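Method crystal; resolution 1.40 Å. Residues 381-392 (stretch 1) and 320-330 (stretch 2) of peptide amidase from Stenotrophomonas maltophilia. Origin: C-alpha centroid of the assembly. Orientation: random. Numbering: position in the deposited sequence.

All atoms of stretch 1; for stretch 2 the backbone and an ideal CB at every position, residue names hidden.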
ATOM      1  N   ALA A 381      25.653  -9.130  10.542  1.00 17.12           N
ATOM      2  CA  ALA A 381      26.284 -10.255  11.225  1.00 17.07           C
ATOM      3  C   ALA A 381      26.230 -10.075  12.741  1.00 17.55           C
ATOM      4  O   ALA A 381      26.589 -10.978  13.498  1.00 18.75           O
ATOM      5  CB  ALA A 381      27.733 -10.404  10.766  1.00 19.04           C
ATOM      6  N   ASP A 382      25.776  -8.903  13.176  1.00 16.57           N
ATOM      7  CA  ASP A 382      25.671  -8.594  14.597  1.00 17.63           C
ATOM      8  C   ASP A 382      24.675  -9.535  15.272  1.00 18.83           C
ATOM      9  O   ASP A 382      23.518  -9.625  14.861  1.00 15.20           O
ATOM     10  CB  ASP A 382      25.208  -7.147  14.782  1.00 19.03           C
ATOM     11  CG  ASP A 382      25.359  -6.664  16.209  1.00 23.45           C
ATOM     12  OD1 ASP A 382      25.018  -7.424  17.139  1.00 26.35           O
ATOM     13  OD2 ASP A 382      25.814  -5.517  16.400  1.00 27.14           O
ATOM     14  N   PRO A 383      25.112 -10.250  16.321  1.00 18.46           N
ATOM     15  CA  PRO A 383      24.243 -11.183  17.043  1.00 19.03           C
ATOM     16  C   PRO A 383      22.940 -10.545  17.526  1.00 18.33           C
ATOM     17  O   PRO A 383      21.888 -11.183  17.510  1.00 17.65           O
ATOM     18  CB  PRO A 383      25.125 -11.646  18.201  1.00 20.08           C
ATOM     19  CG  PRO A 383      26.494 -11.612  17.598  1.00 21.47           C
ATOM     20  CD  PRO A 383      26.486 -10.297  16.857  1.00 19.34           C
ATOM     21  N   ALA A 384      23.017  -9.289  17.956  1.00 17.02           N
ATOM     22  CA  ALA A 384      21.842  -8.575  18.445  1.00 16.51           C
ATOM     23  C   ALA A 384      20.801  -8.421  17.341  1.00 15.97           C
ATOM     24  O   ALA A 384      19.598  -8.516  17.591  1.00 14.67           O
ATOM     25  CB  ALA A 384      22.245  -7.206  18.979  1.00 19.28           C
ATOM     26  N   TYR A 385      21.264  -8.167  16.122  1.00 14.39           N
ATOM     27  CA  TYR A 385      20.354  -8.018  14.994  1.00 13.52           C
ATOM     28  C   TYR A 385      19.734  -9.368  14.660  1.00 12.95           C
ATOM     29  O   TYR A 385      18.521  -9.479  14.480  1.00 13.08           O
ATOM     30  CB  TYR A 385      21.089  -7.481  13.763  1.00 12.23           C
ATOM     31  CG  TYR A 385      20.358  -7.777  12.472  1.00 12.90           C
ATOM     32  CD1 TYR A 385      19.147  -7.152  12.171  1.00 12.28           C
ATOM     33  CD2 TYR A 385      20.841  -8.738  11.587  1.00 12.66           C
ATOM     34  CE1 TYR A 385      18.431  -7.487  11.019  1.00 11.74           C
ATOM     35  CE2 TYR A 385      20.137  -9.082  10.440  1.00 12.46           C
ATOM     36  CZ  TYR A 385      18.932  -8.454  10.161  1.00 11.46           C
ATOM     37  OH  TYR A 385      18.235  -8.821   9.034  1.00 13.66           O
ATOM     38  N   ILE A 386      20.572 -10.395  14.572  1.00 13.42           N
ATOM     39  CA  ILE A 386      20.096 -11.734  14.259  1.00 13.39           C
ATOM     40  C   ILE A 386      19.014 -12.160  15.246  1.00 14.06           C
ATOM     41  O   ILE A 386      17.979 -12.697  14.846  1.00 13.17           O
ATOM     42  CB  ILE A 386      21.260 -12.750  14.273  1.00 15.92           C
ATOM     43  CG1 ILE A 386      22.253 -12.396  13.160  1.00 16.18           C
ATOM     44  CG2 ILE A 386      20.729 -14.167  14.088  1.00 17.13           C
ATOM     45  CD1 ILE A 386      23.456 -13.322  13.073  1.00 19.35           C
ATOM     46  N   ARG A 387      19.242 -11.910  16.531  1.00 14.05           N
ATOM     47  CA  ARG A 387      18.259 -12.268  17.548  1.00 15.91           C
ATOM     48  C   ARG A 387      16.967 -11.475  17.355  1.00 14.73           C
ATOM     49  O   ARG A 387      15.873 -12.033  17.423  1.00 13.59           O
ATOM     50  CB  ARG A 387      18.811 -12.004  18.954  1.00 18.13           C
ATOM     51  CG  ARG A 387      20.047 -12.816  19.315  1.00 26.05           C
ATOM     52  CD  ARG A 387      20.276 -12.823  20.824  1.00 29.10           C
ATOM     53  NE  ARG A 387      20.536 -11.492  21.367  1.00 31.50           N
ATOM     54  CZ  ARG A 387      21.697 -10.851  21.265  1.00 31.05           C
ATOM     55  NH1 ARG A 387      22.719 -11.418  20.640  1.00 32.01           N
ATOM     56  NH2 ARG A 387      21.835  -9.640  21.791  1.00 32.37           N
ATOM     57  N   ALA A 388      17.101 -10.175  17.112  1.00 13.33           N
ATOM     58  CA  ALA A 388      15.944  -9.307  16.917  1.00 12.02           C
ATOM     59  C   ALA A 388      15.090  -9.745  15.731  1.00 12.10           C
ATOM     60  O   ALA A 388      13.866  -9.827  15.835  1.00 11.45           O
ATOM     61  CB  ALA A 388      16.403  -7.868  16.726  1.00 14.27           C
ATOM     62  N   ARG A 389      15.737 -10.024  14.604  1.00 11.17           N
ATOM     63  CA  ARG A 389      15.020 -10.449  13.405  1.00 11.23           C
ATOM     64  C   ARG A 389      14.241 -11.726  13.696  1.00 12.31           C
ATOM     65  O   ARG A 389      13.070 -11.854  13.334  1.00 11.57           O
ATOM     66  CB  ARG A 389      16.000 -10.692  12.257  1.00 12.44           C
ATOM     67  CG  ARG A 389      15.337 -11.078  10.939  1.00 13.75           C
ATOM     68  CD  ARG A 389      16.369 -11.244   9.835  1.00 19.18           C
ATOM     69  NE  ARG A 389      17.326 -12.306  10.130  1.00 22.76           N
ATOM     70  CZ  ARG A 389      18.420 -12.544   9.414  1.00 25.19           C
ATOM     71  NH1 ARG A 389      18.699 -11.793   8.356  1.00 25.51           N
ATOM     72  NH2 ARG A 389      19.237 -13.533   9.755  1.00 24.84           N
ATOM     73  N   SER A 390      14.895 -12.669  14.365  1.00 11.82           N
ATOM     74  CA  SER A 390      14.267 -13.938  14.705  1.00 12.70           C
ATOM     75  C   SER A 390      13.111 -13.771  15.688  1.00 12.03           C
ATOM     76  O   SER A 390      12.030 -14.327  15.485  1.00 11.77           O
ATOM     77  CB  SER A 390      15.306 -14.895  15.295  1.00 14.88           C
ATOM     78  OG  SER A 390      14.712 -16.133  15.647  1.00 21.70           O
ATOM     79  N   ASP A 391      13.338 -13.003  16.752  1.00 11.20           N
ATOM     80  CA  ASP A 391      12.308 -12.786  17.762  1.00 12.38           C
ATOM     81  C   ASP A 391      11.061 -12.093  17.214  1.00 11.94           C
ATOM     82  O   ASP A 391       9.939 -12.507  17.502  1.00 12.57           O
ATOM     83  CB  ASP A 391      12.858 -11.967  18.935  1.00 14.96           C
ATOM     84  CG  ASP A 391      13.857 -12.743  19.771  1.00 18.35           C
ATOM     85  OD1 ASP A 391      13.757 -13.986  19.819  1.00 19.67           O
ATOM     86  OD2 ASP A 391      14.732 -12.106  20.394  1.00 21.32           O
ATOM     87  N   ALA A 392      11.259 -11.036  16.435  1.00 11.50           N
ATOM     88  CA  ALA A 392      10.134 -10.297  15.873  1.00 10.04           C
ATOM     89  C   ALA A 392       9.245 -11.200  15.021  1.00  9.70           C
ATOM     90  O   ALA A 392       8.027 -11.228  15.193  1.00 10.14           O
ATOM     91  CB  ALA A 392      10.645  -9.126  15.039  1.00 10.72           C
ATOM     92  N   UNK A 320      10.309  -3.656  20.240  1.00 12.96           N
ATOM     93  CA  UNK A 320      11.740  -3.395  20.357  1.00 13.68           C
ATOM     94  C   UNK A 320      12.568  -4.135  19.309  1.00 12.43           C
ATOM     95  O   UNK A 320      13.468  -3.559  18.695  1.00 12.49           O
ATOM     96  CB  UNK A 320      12.222  -3.783  21.756  1.00 13.68           C
ATOM     97  N   UNK A 321      12.264  -5.413  19.108  1.00 10.81           N
ATOM     98  CA  UNK A 321      12.984  -6.219  18.131  1.00 10.29           C
ATOM     99  C   UNK A 321      12.782  -5.661  16.725  1.00  9.84           C
ATOM    100  O   UNK A 321      13.714  -5.635  15.919  1.00  9.36           O
ATOM    101  CB  UNK A 321      12.526  -7.677  18.197  1.00 10.29           C
ATOM    102  N   UNK A 322      11.563  -5.217  16.434  1.00  9.77           N
ATOM    103  CA  UNK A 322      11.264  -4.661  15.120  1.00  9.20           C
ATOM    104  C   UNK A 322      12.069  -3.389  14.875  1.00  9.16           C
ATOM    105  O   UNK A 322      12.639  -3.203  13.806  1.00  9.18           O
ATOM    106  CB  UNK A 322       9.767  -4.374  14.989  1.00  9.20           C
ATOM    107  N   UNK A 323      12.117  -2.514  15.874  1.00  9.20           N
ATOM    108  CA  UNK A 323      12.863  -1.267  15.755  1.00 11.33           C
ATOM    109  C   UNK A 323      14.305  -1.592  15.385  1.00 10.75           C
ATOM    110  O   UNK A 323      14.883  -0.990  14.483  1.00 11.23           O
ATOM    111  CB  UNK A 323      12.800  -0.459  17.053  1.00 11.33           C
ATOM    112  N   UNK A 324      14.875  -2.566  16.085  1.00 10.16           N
ATOM    113  CA  UNK A 324      16.246  -2.978  15.842  1.00 10.82           C
ATOM    114  C   UNK A 324      16.470  -3.531  14.437  1.00  9.93           C
ATOM    115  O   UNK A 324      17.377  -3.093  13.731  1.00  9.53           O
ATOM    116  CB  UNK A 324      16.654  -4.029  16.876  1.00 10.82           C
ATOM    117  N   UNK A 325      15.643  -4.483  14.016  1.00  8.43           N
ATOM    118  CA  UNK A 325      15.843  -5.071  12.698  1.00  8.25           C
ATOM    119  C   UNK A 325      15.672  -4.055  11.568  1.00  7.71           C
ATOM    120  O   UNK A 325      16.382  -4.117  10.569  1.00  9.47           O
ATOM    121  CB  UNK A 325      14.868  -6.233  12.498  1.00  8.25           C
ATOM    122  N   UNK A 326      14.749  -3.112  11.731  1.00  7.97           N
ATOM    123  CA  UNK A 326      14.534  -2.100  10.700  1.00  8.27           C
ATOM    124  C   UNK A 326      15.758  -1.202  10.519  1.00  8.60           C
ATOM    125  O   UNK A 326      16.130  -0.876   9.395  1.00  8.73           O
ATOM    126  CB  UNK A 326      13.311  -1.249  11.048  1.00  8.27           C
ATOM    127  N   UNK A 327      16.383  -0.803  11.623  1.00  8.46           N
ATOM    128  CA  UNK A 327      17.562   0.052  11.548  1.00  9.27           C
ATOM    129  C   UNK A 327      18.698  -0.646  10.805  1.00  8.30           C
ATOM    130  O   UNK A 327      19.311  -0.067   9.912  1.00  9.41           O
ATOM    131  CB  UNK A 327      18.018   0.454  12.952  1.00  9.27           C
ATOM    132  N   UNK A 328      18.970  -1.895  11.169  1.00  7.90           N
ATOM    133  CA  UNK A 328      20.036  -2.646  10.521  1.00  7.47           C
ATOM    134  C   UNK A 328      19.752  -2.916   9.049  1.00  8.48           C
ATOM    135  O   UNK A 328      20.614  -2.722   8.192  1.00  9.56           O
ATOM    136  CB  UNK A 328      20.257  -3.971  11.253  1.00  7.47           C
ATOM    137  N   UNK A 329      18.538  -3.365   8.754  1.00  8.24           N
ATOM    138  CA  UNK A 329      18.190  -3.679   7.380  1.00  8.49           C
ATOM    139  C   UNK A 329      18.089  -2.445   6.494  1.00  7.23           C
ATOM    140  O   UNK A 329      18.368  -2.517   5.299  1.00  9.37           O
ATOM    141  CB  UNK A 329      16.865  -4.444   7.346  1.00  8.49           C
ATOM    142  N   UNK A 330      17.709  -1.309   7.071  1.00  7.66           N
ATOM    143  CA  UNK A 330      17.605  -0.081   6.290  1.00  8.13           C
ATOM    144  C   UNK A 330      18.980   0.342   5.773  1.00  7.61           C
ATOM    145  O   UNK A 330      19.135   0.654   4.596  1.00  8.99           O
ATOM    146  CB  UNK A 330      16.984   1.037   7.130  1.00  8.13           C
TER

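Positions 320-330 form one helix, which crosses helix 383-392 at 125° between N-to-C directions. The axes approach to 8.1 Å.

Position 320 has helical backbone angles, and its CA-to-CB bond points sideways. Nothing of stretch 1 lies within 5.5 Å of the ideal CB, so many residues would fit. It is Glu320, which makes no contact with stretch 1.

Position 321 points toward stretch 1 where the two backbones come very close: its CA is 4.4 Å from Ala388 CA. The ideal CB is 3.5 Å from Ala388 O and 4.0 Å from Ala392 CB. Little space remains, so a small residue such as glycine, alanine or serine suits best. It is Ala321. Its CB packs 4.2 Å from Ala388 CB and 3.9 Å from Ala392 CB. Small residues on both helices accompany the close approach here.

Position 322 points away, with its ideal CB 4.8 Å from Ala392 CB. Stretch 1 sets few limits. It is Glu322, whose carboxylate is bonded elsewhere in the structure.

Position 323 is out of reach of stretch 1, which therefore gives no preference. It is Arg323.

Position 324 points toward stretch 1, and its ideal CB is 3.9 Å from Ala388 CB. The neighbouring surface is a methyl group and helix backbone. Alanine, serine, valine or threonine would be reasonable. It is Thr324, with chi1 in m. Its CG2 lies 3.7 Å from Ala388 CB and 4.4 Å from Tyr385 CA.

Position 325 points toward a hollow lined by Tyr385, Ala388, Arg389 and Ala392. The ideal CB is 4.1 Å from Tyr385 CE1 and 4.3 Å from Arg389 CA. A medium apolar side chain, such as leucine, isoleucine or methionine, would suit. It is Leu325, a knob in that hole. Its CD2 reaches 3.6 Å from Ala392 CB and 4.0 Å from Arg389 CA, while its CB is 4.0 Å from Tyr385 CE1 at the ring edge.

Positions 326 and 327 point away and sideways, with no part of stretch 1 within 5.5 Å of either ideal CB. They are Leu326 and Leu327, and neither touches stretch 1.

Position 328 points toward stretch 1, with its ideal CB a tight 3.5 Å from Tyr385 CD1. Farther out lies the Asp382 carboxylate. A long side chain with a donor would suit, or an aromatic one packing on Tyr385. It is Tyr328. Tyr385 CB sits over one ring face, 3.7 Å from the centroid of the Tyr328 ring. The two rings are nearly parallel but slid apart. Asp382 OD2 is 3.0 Å from Tyr328 OH, at best a weak hydrogen bond. Asp382 OD1 caps the helix, accepting from Ala384 N at 2.9 Å.

Position 329 points sideways, with its ideal CB 4.9 Å from Tyr385 OH. A side chain long enough to bring an acceptor to that hydroxyl would suit, glutamate or glutamine among them. It is Glu329. Tyr385 OH donates to Glu329 OE2 at 2.6 Å, a short bond.

Position 330 is out of reach, so stretch 1 sets no preference. It is Phe330.

Stretch 2, residues 320-330: EAERTLLLYEF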
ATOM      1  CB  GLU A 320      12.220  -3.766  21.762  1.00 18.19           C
ATOM      2  CG  GLU A 320      13.696  -3.522  22.007  1.00 25.57           C
ATOM      3  CD  GLU A 320      14.077  -3.680  23.466  1.00 29.70           C
ATOM      4  OE1 GLU A 320      13.824  -4.762  24.038  1.00 31.78           O
ATOM      5  OE2 GLU A 320      14.631  -2.721  24.040  1.00 33.47           O
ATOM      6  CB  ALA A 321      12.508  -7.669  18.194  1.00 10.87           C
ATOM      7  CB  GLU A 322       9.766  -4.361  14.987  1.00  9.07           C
ATOM      8  CG  GLU A 322       9.409  -3.699  13.664  1.00  7.89           C
ATOM      9  CD  GLU A 322       7.951  -3.306  13.564  1.00  9.95           C
ATOM     10  OE1 GLU A 322       7.261  -3.268  14.607  1.00 11.29           O
ATOM     11  OE2 GLU A 322       7.502  -3.020  12.432  1.00  8.95           O
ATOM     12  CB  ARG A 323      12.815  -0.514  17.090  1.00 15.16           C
ATOM     13  CG  ARG A 323      13.542   0.823  17.124  1.00 21.79           C
ATOM     14  CD  ARG A 323      13.363   1.477  18.490  1.00 28.10           C
ATOM     15  NE  ARG A 323      13.859   2.851  18.538  1.00 32.68           N
ATOM     16  CZ  ARG A 323      15.140   3.197  18.461  1.00 34.07           C
ATOM     17  NH1 ARG A 323      16.079   2.268  18.330  1.00 33.29           N
ATOM     18  NH2 ARG A 323      15.484   4.476  18.518  1.00 35.73           N
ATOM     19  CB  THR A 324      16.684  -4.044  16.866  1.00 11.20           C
ATOM     20  OG1 THR A 324      16.668  -3.474  18.181  1.00 13.65           O
ATOM     21  CG2 THR A 324      18.082  -4.550  16.553  1.00 11.94           C
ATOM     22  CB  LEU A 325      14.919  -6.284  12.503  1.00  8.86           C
ATOM     23  CG  LEU A 325      13.431  -6.101  12.212  1.00  7.91           C
ATOM     24  CD1 LEU A 325      13.218  -5.938  10.710  1.00  9.91           C
ATOM     25  CD2 LEU A 325      12.672  -7.321  12.709  1.00 10.45           C
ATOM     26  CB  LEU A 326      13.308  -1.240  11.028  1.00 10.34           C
ATOM     27  CG  LEU A 326      11.948  -1.943  11.011  1.00 10.41           C
ATOM     28  CD1 LEU A 326      10.852  -0.939  11.332  1.00 11.37           C
ATOM     29  CD2 LEU A 326      11.706  -2.569   9.649  1.00 11.55           C
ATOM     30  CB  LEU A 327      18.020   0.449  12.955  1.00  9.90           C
ATOM     31  CG  LEU A 327      17.104   1.412  13.716  1.00 10.74           C
ATOM     32  CD1 LEU A 327      17.515   1.469  15.179  1.00 13.20           C
ATOM     33  CD2 LEU A 327      17.171   2.794  13.083  1.00 11.30           C
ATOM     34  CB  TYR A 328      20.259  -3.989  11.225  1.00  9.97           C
ATOM     35  CG  TYR A 328      21.088  -3.915  12.488  1.00 10.41           C
ATOM     36  CD1 TYR A 328      20.550  -3.421  13.673  1.00 11.97           C
ATOM     37  CD2 TYR A 328      22.410  -4.361  12.498  1.00 12.34           C
ATOM     38  CE1 TYR A 328      21.307  -3.377  14.847  1.00 14.74           C
ATOM     39  CE2 TYR A 328      23.176  -4.321  13.662  1.00 13.97           C
ATOM     40  CZ  TYR A 328      22.617  -3.830  14.830  1.00 14.98           C
ATOM     41  OH  TYR A 328      23.362  -3.799  15.988  1.00 20.97           O
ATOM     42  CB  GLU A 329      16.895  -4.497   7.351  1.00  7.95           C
ATOM     43  CG  GLU A 329      17.065  -5.862   8.017  1.00  8.88           C
ATOM     44  CD  GLU A 329      15.852  -6.760   7.895  1.00  9.61           C
ATOM     45  OE1 GLU A 329      14.896  -6.393   7.173  1.00 10.00           O
ATOM     46  OE2 GLU A 329      15.857  -7.844   8.520  1.00 10.21           O
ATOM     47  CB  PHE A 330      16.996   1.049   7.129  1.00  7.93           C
ATOM     48  CG  PHE A 330      16.952   2.378   6.420  1.00  9.34           C
ATOM     49  CD1 PHE A 330      16.123   2.576   5.317  1.00  9.79           C
ATOM     50  CD2 PHE A 330      17.756   3.431   6.848  1.00 10.34           C
ATOM     51  CE1 PHE A 330      16.098   3.802   4.651  1.00 11.09           C
ATOM     52  CE2 PHE A 330      17.741   4.659   6.192  1.00 10.44           C
ATOM     53  CZ  PHE A 330      16.911   4.847   5.090  1.00  9.63           C
TER
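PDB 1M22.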